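Local coordinates for protein RTX toxin RtxA (Vibrio vulnificus MO6-24/O, PDB 6IMP) that probably acts as a hydrolase, being an alpha/beta hydrolase-fold effector domain carried by a large secreted Vibrio toxin, at residues Leu36-Leu40 and Tyr41-Asp45. Numbering follows the deposited sequence.
Sequences LNNEL and YGEKD
N37 and L40 meet Y41 and G42 in a local contact at the C-terminal end of helix 31-41, where the chain turns out of the helix and, after E43, enters helix 44-48. The carbonyl O of N37 accepts a helical i to i-4 bond from Y41 N at 2.7 Å. The next such bond, from G42 N to N38 O at 3.0 Å, is weak, and the same N-H also makes a weak bond to N37 O, so one amide is shared between neighbouring carbonyls as the helix runs out.

With CG beside its backbone N (chi1 -61°), Y41 lays its ring across the last turn. L40 CB sits over one face, 15° off the normal through the Y41 ring centroid, a CH-pi contact between an aliphatic and an aromatic residue that are both buried. At the ring's edge, near its plane, N37 OD1 lies 3.6 Å from Y41 CE2. The N37 amide and the Y41 ring are turned 63° apart, and the polar amide suits this partly exposed flank. N38 OD1 approaches CA of E43, the N-cap residue of helix 44-48, at 3.8 Å.

The positive phi of G42 is a backbone conformation that glycine, with no side chain, adopts readily. At the helix end itself, Y41 O and L40 O are hydrogen-bonded to the hydroxyls of Y138 and S108, in loops following strands 129-133 and 101-105. The Y41 side chain also touches M179, beside the probable nucleophile elbow. The arrangement is a helix C-terminus ended by a glycine of positive phi at C', here in an alpha/beta hydrolase fold.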
ATOM      1  N   LEU A  36     -15.063 -13.326   6.420  1.00 84.41           N
ATOM      2  CA  LEU A  36     -14.312 -12.945   5.239  1.00 83.80           C
ATOM      3  C   LEU A  36     -13.304 -11.847   5.545  1.00 80.04           C
ATOM      4  O   LEU A  36     -12.121 -11.989   5.243  1.00 93.80           O
ATOM      5  CB  LEU A  36     -15.246 -12.489   4.120  1.00 94.50           C
ATOM      6  CG  LEU A  36     -14.650 -12.672   2.724  1.00103.93           C
ATOM      7  CD1 LEU A  36     -14.679 -14.145   2.335  1.00104.41           C
ATOM      8  CD2 LEU A  36     -15.375 -11.814   1.692  1.00106.66           C
ATOM      9  N   ASN A  37     -13.763 -10.771   6.173  1.00 71.45           N
ATOM     10  CA  ASN A  37     -12.935  -9.569   6.323  1.00 70.64           C
ATOM     11  C   ASN A  37     -11.688  -9.850   7.162  1.00 76.65           C
ATOM     12  O   ASN A  37     -10.586  -9.397   6.815  1.00 79.79           O
ATOM     13  CB  ASN A  37     -13.748  -8.410   6.911  1.00 65.16           C
ATOM     14  CG  ASN A  37     -14.628  -7.724   5.870  1.00 67.18           C
ATOM     15  OD1 ASN A  37     -14.522  -7.985   4.668  1.00 67.37           O
ATOM     16  ND2 ASN A  37     -15.495  -6.842   6.329  1.00 68.27           N
ATOM     17  N   ASN A  38     -11.870 -10.613   8.239  1.00 70.45           N
ATOM     18  CA  ASN A  38     -10.759 -11.182   9.014  1.00 74.10           C
ATOM     19  C   ASN A  38      -9.726 -11.899   8.140  1.00 74.78           C
ATOM     20  O   ASN A  38      -8.512 -11.735   8.316  1.00 66.23           O
ATOM     21  CB  ASN A  38     -11.303 -12.201  10.016  1.00 78.20           C
ATOM     22  CG  ASN A  38     -11.832 -11.568  11.281  1.00 77.64           C
ATOM     23  OD1 ASN A  38     -11.898 -10.342  11.411  1.00 80.98           O
ATOM     24  ND2 ASN A  38     -12.221 -12.415  12.231  1.00 78.04           N
ATOM     25  N   GLU A  39     -10.213 -12.748   7.248  1.00 81.63           N
ATOM     26  CA  GLU A  39      -9.331 -13.515   6.359  1.00 95.84           C
ATOM     27  C   GLU A  39      -8.589 -12.571   5.417  1.00 80.88           C
ATOM     28  O   GLU A  39      -7.364 -12.536   5.411  1.00 80.38           O
ATOM     29  CB  GLU A  39     -10.124 -14.586   5.572  1.00107.92           C
ATOM     30  CG  GLU A  39      -9.455 -15.124   4.294  1.00115.50           C
ATOM     31  CD  GLU A  39      -8.419 -16.225   4.524  1.00119.67           C
ATOM     32  OE1 GLU A  39      -8.110 -16.560   5.695  1.00122.40           O
ATOM     33  OE2 GLU A  39      -7.899 -16.749   3.506  1.00106.44           O
ATOM     34  N   LEU A  40      -9.340 -11.777   4.671  1.00 71.27           N
ATOM     35  CA  LEU A  40      -8.762 -10.902   3.648  1.00 78.38           C
ATOM     36  C   LEU A  40      -7.909  -9.742   4.204  1.00 73.91           C
ATOM     37  O   LEU A  40      -6.836  -9.447   3.671  1.00 68.42           O
ATOM     38  CB  LEU A  40      -9.862 -10.352   2.744  1.00 79.32           C
ATOM     39  CG  LEU A  40     -10.329 -11.331   1.664  1.00 81.28           C
ATOM     40  CD1 LEU A  40     -10.974 -12.555   2.278  1.00 86.82           C
ATOM     41  CD2 LEU A  40     -11.301 -10.659   0.712  1.00 80.43           C
ATOM     42  N   TYR A  41      -8.381  -9.117   5.278  1.00 68.33           N
ATOM     43  CA  TYR A  41      -7.848  -7.826   5.739  1.00 70.68           C
ATOM     44  C   TYR A  41      -7.174  -7.878   7.108  1.00 77.90           C
ATOM     45  O   TYR A  41      -6.439  -6.942   7.501  1.00 61.79           O
ATOM     46  CB  TYR A  41      -8.986  -6.825   5.821  1.00 69.89           C
ATOM     47  CG  TYR A  41      -9.660  -6.565   4.507  1.00 62.77           C
ATOM     48  CD1 TYR A  41      -8.958  -5.988   3.459  1.00 56.14           C
ATOM     49  CD2 TYR A  41     -10.999  -6.868   4.323  1.00 54.34           C
ATOM     50  CE1 TYR A  41      -9.563  -5.723   2.265  1.00 60.59           C
ATOM     51  CE2 TYR A  41     -11.614  -6.621   3.132  1.00 58.01           C
ATOM     52  CZ  TYR A  41     -10.894  -6.044   2.100  1.00 66.02           C
ATOM     53  OH  TYR A  41     -11.504  -5.787   0.889  1.00 78.57           O
ATOM     54  N   GLY A  42      -7.483  -8.935   7.858  1.00 78.06           N
ATOM     55  CA  GLY A  42      -6.993  -9.091   9.218  1.00 73.59           C
ATOM     56  C   GLY A  42      -8.010  -8.670  10.252  1.00 70.50           C
ATOM     57  O   GLY A  42      -9.012  -8.023   9.944  1.00 65.65           O
ATOM     58  N   GLU A  43      -7.726  -9.004  11.496  1.00 74.01           N
ATOM     59  CA  GLU A  43      -8.677  -8.758  12.569  1.00 82.06           C
ATOM     60  C   GLU A  43      -8.571  -7.300  12.967  1.00 73.35           C
ATOM     61  O   GLU A  43      -7.496  -6.729  12.916  1.00 76.69           O
ATOM     62  CB  GLU A  43      -8.396  -9.671  13.762  1.00 92.81           C
ATOM     63  CG  GLU A  43      -8.034 -11.094  13.353  1.00102.11           C
ATOM     64  CD  GLU A  43      -8.052 -12.065  14.510  1.00106.63           C
ATOM     65  OE1 GLU A  43      -7.132 -12.904  14.582  1.00100.93           O
ATOM     66  OE2 GLU A  43      -8.981 -11.997  15.339  1.00114.30           O
ATOM     67  N   LYS A  44      -9.690  -6.695  13.331  1.00 71.25           N
ATOM     68  CA  LYS A  44      -9.695  -5.300  13.725  1.00 76.36           C
ATOM     69  C   LYS A  44      -8.579  -4.971  14.725  1.00 83.04           C
ATOM     70  O   LYS A  44      -7.890  -3.955  14.569  1.00 83.79           O
ATOM     71  CB  LYS A  44     -11.053  -4.909  14.300  1.00 80.31           C
ATOM     72  CG  LYS A  44     -11.045  -3.596  15.088  1.00 89.69           C
ATOM     73  CD  LYS A  44     -12.251  -3.465  16.004  1.00102.44           C
ATOM     74  CE  LYS A  44     -12.212  -4.395  17.210  1.00113.52           C
ATOM     75  NZ  LYS A  44     -11.202  -3.972  18.217  1.00119.84           N
ATOM     76  N   ASP A  45      -8.404  -5.809  15.751  1.00 85.04           N
ATOM     77  CA  ASP A  45      -7.389  -5.540  16.793  1.00 83.33           C
ATOM     78  C   ASP A  45      -5.991  -5.480  16.158  1.00 71.87           C
ATOM     79  O   ASP A  45      -5.297  -4.469  16.256  1.00 70.47           O
ATOM     80  CB  ASP A  45      -7.440  -6.600  17.912  1.00 91.01           C
ATOM     81  CG  ASP A  45      -8.562  -6.341  18.932  1.00 92.51           C
ATOM     82  OD1 ASP A  45      -8.916  -5.167  19.170  1.00 86.08           O
ATOM     83  OD2 ASP A  45      -9.068  -7.323  19.519  1.00 98.11           O
TER